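Local atomic coordinates of Abbfa_003403 (Acinetobacter baumannii, PDB entry 4ZXH), a protein that acts as a four-domain nonribosomal peptide synthetase, probably activating an amino acid, carrying it on phosphopantetheine, forming a peptide bond and releasing the product. Residues L401-E406 with G417-N422; D492-N497 with V507-L512; V911-G916 with P961-E966. One frame throughout, in Å; residues are numbered along the deposited sequence.

Contact 1. Residues L401-E406 with G417-N422; sequences LDITLE and GVLKYN
Two antiparallel strands run side by side here, and the two faces of the pair are packed differently. I403, L405, L419 and Y421 form the tight apolar face. I403 has CG2 anti to the backbone N (chi1 -60° for CG1), which aims this methyl across at L419. Its CG2 lies 3.6 Å from L419 CD1, the two side chains crossing obliquely. L405 CD1 is looser, 4.4 Å from the same L419 CD1. Helix 428-447 covers this face: I403 meets M434, L405 meets L438, and Y421 meets A428 and A431.

The other face holds T404, E406, V418 and K420. Here E406 is partly exposed, the one residue of the contact that is not buried. Both long chains are extended beyond CG and cross obliquely, so their tips meet. K420 NZ forms a salt bridge with E406 OE2 at 2.8 Å, coming from above the carboxylate plane. The same NZ also bonds the carbonyls of Q396 and Q397, so three oxygens grip the ammonium, which probably favours its charged form.

Backbone bonds hold the strands in register. T404 N gives to K420 O at 2.8 Å, and K420 N returns to T404 O at 2.8 Å. E406 and V418 pair the same way, and N422 N reaches D402 O at 3.0 Å. Just before the first strand, L401 touches the bound phosphopantetheine, while D402 turns to H213 and R221. The arrangement is a beta hairpin, the two central strands of a four-stranded mixed sheet in the condensation domain.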
# COMPACT_ATOMS: atom_id res chain seq x y z
N LEU A 401 -10.81 8.86 9.20
CA LEU A 401 -9.44 8.49 9.53
C LEU A 401 -9.34 7.01 9.84
O LEU A 401 -10.30 6.28 9.66
CB LEU A 401 -8.94 9.31 10.71
CG LEU A 401 -8.89 10.82 10.50
CD1 LEU A 401 -8.45 11.49 11.81
CD2 LEU A 401 -7.94 11.18 9.34
N ASP A 402 -8.16 6.56 10.28
CA ASP A 402 -7.97 5.17 10.66
C ASP A 402 -8.69 4.93 11.97
O ASP A 402 -9.37 3.90 12.15
CB ASP A 402 -6.49 4.83 10.81
CG ASP A 402 -5.80 4.62 9.48
OD1 ASP A 402 -6.39 4.98 8.43
OD2 ASP A 402 -4.67 4.09 9.47
N ILE A 403 -8.54 5.90 12.87
CA ILE A 403 -9.15 5.91 14.19
C ILE A 403 -9.54 7.34 14.53
O ILE A 403 -8.77 8.27 14.25
CB ILE A 403 -8.20 5.39 15.29
CG1 ILE A 403 -7.74 3.97 15.03
CG2 ILE A 403 -8.87 5.36 16.63
CD1 ILE A 403 -6.65 3.53 15.99
N THR A 404 -10.70 7.53 15.14
CA THR A 404 -11.03 8.82 15.72
C THR A 404 -11.70 8.65 17.09
O THR A 404 -12.71 7.96 17.21
CB THR A 404 -11.98 9.66 14.83
OG1 THR A 404 -11.39 9.90 13.55
CG2 THR A 404 -12.27 10.99 15.49
N LEU A 405 -11.14 9.30 18.10
CA LEU A 405 -11.76 9.38 19.41
C LEU A 405 -12.63 10.64 19.53
O LEU A 405 -12.13 11.76 19.38
CB LEU A 405 -10.69 9.38 20.50
CG LEU A 405 -11.16 9.43 21.94
CD1 LEU A 405 -11.94 8.16 22.21
CD2 LEU A 405 -9.96 9.53 22.86
N GLU A 406 -13.92 10.47 19.79
CA GLU A 406 -14.82 11.61 19.95
C GLU A 406 -15.34 11.71 21.39
O GLU A 406 -15.98 10.79 21.88
CB GLU A 406 -15.99 11.52 18.97
CG GLU A 406 -15.56 11.37 17.54
CD GLU A 406 -16.71 11.46 16.56
OE1 GLU A 406 -17.89 11.41 17.01
OE2 GLU A 406 -16.44 11.58 15.33
N GLY A 417 -18.22 8.82 25.18
CA GLY A 417 -17.28 8.82 24.09
C GLY A 417 -17.66 7.89 22.96
O GLY A 417 -18.43 6.94 23.15
N VAL A 418 -17.11 8.18 21.78
CA VAL A 418 -17.33 7.35 20.61
C VAL A 418 -15.99 7.06 19.97
O VAL A 418 -15.31 7.98 19.55
CB VAL A 418 -18.23 8.03 19.55
CG1 VAL A 418 -18.66 7.00 18.49
CG2 VAL A 418 -19.43 8.64 20.19
N LEU A 419 -15.62 5.79 19.90
CA LEU A 419 -14.44 5.40 19.13
C LEU A 419 -14.87 5.04 17.71
O LEU A 419 -15.58 4.06 17.49
CB LEU A 419 -13.69 4.22 19.77
CG LEU A 419 -12.37 3.88 19.04
CD1 LEU A 419 -11.30 4.92 19.26
CD2 LEU A 419 -11.86 2.52 19.44
N LYS A 420 -14.44 5.85 16.75
CA LYS A 420 -14.68 5.55 15.35
C LYS A 420 -13.47 4.89 14.77
O LYS A 420 -12.34 5.32 15.03
CB LYS A 420 -15.00 6.83 14.58
CG LYS A 420 -16.31 7.44 15.06
CD LYS A 420 -16.74 8.45 14.09
CE LYS A 420 -18.00 9.10 14.49
NZ LYS A 420 -18.18 10.27 13.58
N TYR A 421 -13.69 3.83 14.00
CA TYR A 421 -12.60 3.02 13.47
C TYR A 421 -12.90 2.53 12.06
O TYR A 421 -14.04 2.21 11.72
CB TYR A 421 -12.32 1.82 14.38
CG TYR A 421 -13.45 0.83 14.49
CD1 TYR A 421 -14.53 1.06 15.34
CD2 TYR A 421 -13.44 -0.35 13.76
CE1 TYR A 421 -15.59 0.14 15.44
CE2 TYR A 421 -14.49 -1.27 13.86
CZ TYR A 421 -15.55 -1.03 14.70
OH TYR A 421 -16.58 -1.96 14.78
N ASN A 422 -11.85 2.49 11.25
CA ASN A 422 -11.93 2.04 9.86
C ASN A 422 -12.07 0.52 9.79
O ASN A 422 -11.15 -0.20 10.20
CB ASN A 422 -10.67 2.54 9.14
CG ASN A 422 -10.66 2.24 7.66
OD1 ASN A 422 -11.11 1.18 7.21
ND2 ASN A 422 -10.11 3.17 6.89

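Contact 2. Residues D492-N497 with V507-L512; sequences DERGDN and VSYREL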
# COMPACT_ATOMS: atom_id res chain seq x y z
N ASP A 492 6.06 -57.00 18.79
CA ASP A 492 5.54 -58.30 19.23
C ASP A 492 4.17 -58.61 18.62
O ASP A 492 3.86 -59.77 18.35
CB ASP A 492 5.45 -58.37 20.76
CG ASP A 492 6.83 -58.32 21.43
OD1 ASP A 492 7.83 -58.72 20.79
OD2 ASP A 492 6.90 -57.88 22.60
N GLU A 493 3.37 -57.57 18.40
CA GLU A 493 2.02 -57.74 17.88
C GLU A 493 1.94 -57.75 16.35
O GLU A 493 1.28 -58.61 15.76
CB GLU A 493 1.10 -56.63 18.41
CG GLU A 493 0.78 -56.76 19.88
CD GLU A 493 -0.14 -55.66 20.38
OE1 GLU A 493 -0.48 -54.76 19.58
OE2 GLU A 493 -0.52 -55.70 21.57
N ARG A 494 2.61 -56.79 15.71
CA ARG A 494 2.52 -56.66 14.25
C ARG A 494 3.25 -57.78 13.50
O ARG A 494 2.98 -58.02 12.33
CB ARG A 494 3.06 -55.30 13.81
CG ARG A 494 2.21 -54.12 14.29
CD ARG A 494 0.80 -54.21 13.71
NE ARG A 494 0.82 -54.03 12.26
CZ ARG A 494 -0.13 -54.46 11.44
NH1 ARG A 494 -1.19 -55.10 11.92
NH2 ARG A 494 -0.02 -54.25 10.13
N GLY A 495 4.18 -58.46 14.19
CA GLY A 495 4.85 -59.64 13.64
C GLY A 495 5.54 -59.46 12.30
O GLY A 495 6.58 -58.79 12.21
N ASP A 496 4.95 -60.04 11.25
CA ASP A 496 5.58 -60.05 9.93
C ASP A 496 5.00 -59.01 8.96
O ASP A 496 5.40 -58.92 7.80
CB ASP A 496 5.48 -61.46 9.32
CG ASP A 496 6.49 -62.42 9.94
OD1 ASP A 496 7.59 -61.96 10.32
OD2 ASP A 496 6.18 -63.63 10.07
N ASN A 497 4.07 -58.20 9.46
CA ASN A 497 3.57 -57.06 8.71
C ASN A 497 4.67 -56.05 8.40
O ASN A 497 5.70 -56.02 9.09
CB ASN A 497 2.45 -56.35 9.47
CG ASN A 497 1.12 -57.04 9.33
OD1 ASN A 497 0.54 -57.50 10.31
ND2 ASN A 497 0.60 -57.09 8.10
N VAL A 507 11.12 -54.07 5.07
CA VAL A 507 11.47 -54.63 6.38
C VAL A 507 10.23 -54.86 7.24
O VAL A 507 9.49 -53.92 7.50
CB VAL A 507 12.41 -53.70 7.17
CG1 VAL A 507 12.69 -54.27 8.54
CG2 VAL A 507 13.69 -53.45 6.42
N SER A 508 10.02 -56.09 7.71
CA SER A 508 8.89 -56.36 8.60
C SER A 508 9.16 -55.86 10.03
O SER A 508 10.29 -55.54 10.38
CB SER A 508 8.59 -57.85 8.62
OG SER A 508 9.61 -58.55 9.29
N TYR A 509 8.11 -55.83 10.86
CA TYR A 509 8.27 -55.45 12.26
C TYR A 509 9.19 -56.41 13.05
O TYR A 509 10.00 -55.97 13.86
CB TYR A 509 6.91 -55.37 12.94
CG TYR A 509 6.30 -53.99 12.90
CD1 TYR A 509 6.61 -53.06 13.89
CD2 TYR A 509 5.41 -53.62 11.90
CE1 TYR A 509 6.07 -51.80 13.87
CE2 TYR A 509 4.85 -52.35 11.87
CZ TYR A 509 5.19 -51.44 12.86
OH TYR A 509 4.65 -50.17 12.86
N ARG A 510 9.04 -57.71 12.81
CA ARG A 510 9.92 -58.69 13.43
C ARG A 510 11.36 -58.38 13.05
O ARG A 510 12.26 -58.36 13.89
CB ARG A 510 9.53 -60.10 13.00
CG ARG A 510 10.26 -61.21 13.71
CD ARG A 510 9.94 -62.57 13.08
NE ARG A 510 8.51 -62.81 12.92
CZ ARG A 510 7.70 -63.22 13.90
NH1 ARG A 510 8.19 -63.42 15.12
NH2 ARG A 510 6.41 -63.43 13.67
N GLU A 511 11.57 -58.11 11.76
CA GLU A 511 12.89 -57.83 11.23
C GLU A 511 13.46 -56.55 11.82
O GLU A 511 14.66 -56.44 12.04
CB GLU A 511 12.85 -57.75 9.70
CG GLU A 511 12.84 -59.10 9.02
CD GLU A 511 12.63 -59.03 7.51
OE1 GLU A 511 12.08 -58.01 7.02
OE2 GLU A 511 13.02 -60.00 6.82
N LEU A 512 12.59 -55.58 12.05
CA LEU A 512 12.98 -54.31 12.64
C LEU A 512 13.52 -54.53 14.05
O LEU A 512 14.55 -53.96 14.42
CB LEU A 512 11.80 -53.34 12.69
CG LEU A 512 11.94 -52.08 13.55
CD1 LEU A 512 13.04 -51.18 13.05
CD2 LEU A 512 10.62 -51.32 13.62
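E511 OE1 is the best-held side-chain oxygen, gripped by two donors, both from S508. S508 N gives a nearly straight bond of 2.9 Å (169° at the hydrogen) to the anti lone pair of E511 OE1. S508 OG adds a weak bond at 3.4 Å to the same E511 OE1. In return S508 OG, set between the backbone N and the carbonyl carbon (chi1 70°), accepts E511 N.

The turn at 494-497 docks on this helix start through its carbonyls. G495 O takes R510 N at 2.8 Å, and N497 O takes Y509 N at 3.0 Å. Both N-H groups arrive nearly along the C=O axis. They lie in the first turn of the helix, and the two carbonyls give them acceptors. N497 O also receives a CA-H contact from S508.

Two side-chain pairs flank these bonds. On the exposed side D496 OD1 meets R510 NE at 2.9 Å in a salt bridge. The carboxylate lies at the edge of the guanidinium, but the two planes are 62° apart, so the grip is single and not fork-like. On the inner side R494 CB sits over one face of the Y509 ring in a CH-pi contact, 3.8 Å from the ring centroid. The Y509 hydroxyl is held by G686 O.

Residues R494 to N497 form a type II' beta turn, in which G495 leaves helix 483-494 with positive phi. S508 is the N-cap of helix 509-525, and with E511 it makes a classic capping box, here in the adenylation domain.

Contact 3. Residues V911-G916 with P961-E966; sequences VAYVTG and PEPIFE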
# COMPACT_ATOMS: atom_id res chain seq x y z
N VAL A 911 13.22 -4.35 -1.14
CA VAL A 911 13.68 -5.11 -2.32
C VAL A 911 12.78 -6.30 -2.58
O VAL A 911 12.46 -7.06 -1.66
CB VAL A 911 15.10 -5.69 -2.12
CG1 VAL A 911 15.68 -6.19 -3.44
CG2 VAL A 911 15.98 -4.66 -1.50
N ALA A 912 12.39 -6.50 -3.82
CA ALA A 912 11.58 -7.66 -4.15
C ALA A 912 12.34 -8.62 -5.05
O ALA A 912 12.73 -8.25 -6.16
CB ALA A 912 10.27 -7.24 -4.81
N TYR A 913 12.55 -9.84 -4.57
CA TYR A 913 13.11 -10.91 -5.40
C TYR A 913 11.98 -11.78 -5.97
O TYR A 913 11.03 -12.14 -5.23
CB TYR A 913 14.10 -11.77 -4.60
CG TYR A 913 15.19 -10.99 -3.90
CD1 TYR A 913 16.45 -10.83 -4.49
CD2 TYR A 913 14.97 -10.42 -2.67
CE1 TYR A 913 17.46 -10.11 -3.86
CE2 TYR A 913 15.96 -9.70 -2.02
CZ TYR A 913 17.21 -9.55 -2.62
OH TYR A 913 18.19 -8.82 -1.97
N VAL A 914 12.03 -12.11 -7.26
CA VAL A 914 10.96 -12.92 -7.86
C VAL A 914 11.49 -14.02 -8.78
O VAL A 914 12.55 -13.87 -9.39
CB VAL A 914 9.97 -12.04 -8.65
CG1 VAL A 914 9.21 -11.10 -7.70
CG2 VAL A 914 10.70 -11.24 -9.70
N THR A 915 10.76 -15.14 -8.85
CA THR A 915 11.04 -16.22 -9.82
C THR A 915 9.80 -16.49 -10.64
O THR A 915 8.70 -16.30 -10.16
CB THR A 915 11.44 -17.57 -9.19
OG1 THR A 915 10.47 -17.93 -8.19
CG2 THR A 915 12.77 -17.50 -8.55
N GLY A 916 10.00 -16.98 -11.86
CA GLY A 916 8.88 -17.32 -12.72
C GLY A 916 9.33 -17.68 -14.12
O GLY A 916 10.48 -17.46 -14.48
N PRO A 961 21.21 -12.06 -3.05
CA PRO A 961 22.27 -11.10 -3.39
C PRO A 961 21.86 -9.70 -2.98
O PRO A 961 20.67 -9.41 -2.98
CB PRO A 961 22.39 -11.21 -4.92
CG PRO A 961 21.51 -12.33 -5.33
CD PRO A 961 20.50 -12.57 -4.23
N GLU A 962 22.81 -8.86 -2.59
CA GLU A 962 22.48 -7.50 -2.19
C GLU A 962 22.01 -6.74 -3.42
O GLU A 962 22.50 -6.98 -4.52
CB GLU A 962 23.67 -6.80 -1.52
CG GLU A 962 24.25 -7.56 -0.33
CD GLU A 962 23.25 -7.81 0.81
OE1 GLU A 962 22.48 -6.87 1.17
OE2 GLU A 962 23.23 -8.94 1.36
N PRO A 963 21.01 -5.88 -3.24
CA PRO A 963 20.50 -5.04 -4.32
C PRO A 963 21.40 -3.84 -4.56
O PRO A 963 22.02 -3.35 -3.62
CB PRO A 963 19.13 -4.59 -3.80
CG PRO A 963 19.33 -4.52 -2.34
CD PRO A 963 20.24 -5.69 -2.00
N ILE A 964 21.45 -3.38 -5.81
CA ILE A 964 22.01 -2.09 -6.14
C ILE A 964 20.89 -1.12 -6.52
O ILE A 964 20.36 -1.16 -7.63
CB ILE A 964 23.01 -2.22 -7.27
CG1 ILE A 964 24.11 -3.20 -6.87
CG2 ILE A 964 23.58 -0.89 -7.63
CD1 ILE A 964 25.07 -3.52 -8.00
N PHE A 965 20.50 -0.25 -5.60
CA PHE A 965 19.39 0.68 -5.84
C PHE A 965 19.68 1.81 -6.83
O PHE A 965 20.72 2.45 -6.76
CB PHE A 965 18.94 1.32 -4.53
CG PHE A 965 18.33 0.36 -3.56
CD1 PHE A 965 17.04 -0.12 -3.74
CD2 PHE A 965 19.04 -0.06 -2.45
CE1 PHE A 965 16.47 -1.00 -2.83
CE2 PHE A 965 18.48 -0.94 -1.53
CZ PHE A 965 17.19 -1.41 -1.72
N GLU A 966 18.73 2.05 -7.74
CA GLU A 966 18.68 3.29 -8.52
C GLU A 966 18.63 4.49 -7.56
O GLU A 966 17.79 4.53 -6.66
CB GLU A 966 17.45 3.32 -9.44
CG GLU A 966 17.55 2.46 -10.71
CD GLU A 966 16.31 2.57 -11.62
OE1 GLU A 966 15.76 3.69 -11.75
OE2 GLU A 966 15.90 1.54 -12.21
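Y913 carries the polar part of this contact, reaching from a strand to an extended, proline-rich loop. Its CB points toward the loop, and CG stands anti to the carbonyl carbon (chi1 -53°). Further out, CE1 lies 3.9 Å from P961 CD, as the two side chains slide past each other in opposite directions. CZ is 3.5 Å from P961 O, which lies at the ring edge. At the tip, Y913 OH donates to P961 O at 2.7 Å, in the plane of that carbonyl. The same OH also touches P963 CD at 3.7 Å. The bond thus gives the P961 carbonyl a donor and fixes the loop against the tyrosine tip.

V911, two residues earlier on the same side of the strand, supplies the apolar part. Its CG2 is shared: it lies 3.5 Å from P963 CG and equally 3.5 Å from F965 CZ. The methyl meets the phenyl ring obliquely. V911 CG1 adds P963 CB at 3.8 Å. P963 CB in turn lies over one face of the F965 ring, toward its rim, so valine, proline and phenylalanine pack as one group.

The F960-P961-E962-P963 sequence resembles the Leu-Pro-x-Pro motif of linkers that dock on adenylation C-terminal subdomains. Strand 907-916 is the middle of a three-stranded sheet, between 893-903 and 940-943. The Y913 ring packs against L899 and I942 of those strands and edge-to-face with F960, while F965 reaches T903 and A940, so the loop crosses one face of the sheet before helix 977-990.

The three contacts follow one another along the chain, and none nests in or crosses another. Contact 1 comes first and closes a short hairpin, ten residues between its segments, within the condensation domain. Contact 2 follows in the adenylation domain. It closes a nine-residue excursion through strand 498-501, tying the end of helix 483-494 to the start of helix 509-525. Contact 3 spans 44 residues and brings the loop at 961-966 back to a strand of the adenylation C-terminal domain. None touches another. The centres of contact 1 and contact 2 are about 67 Å apart. Each contact joins parts of a single domain or subdomain and its adjoining loop.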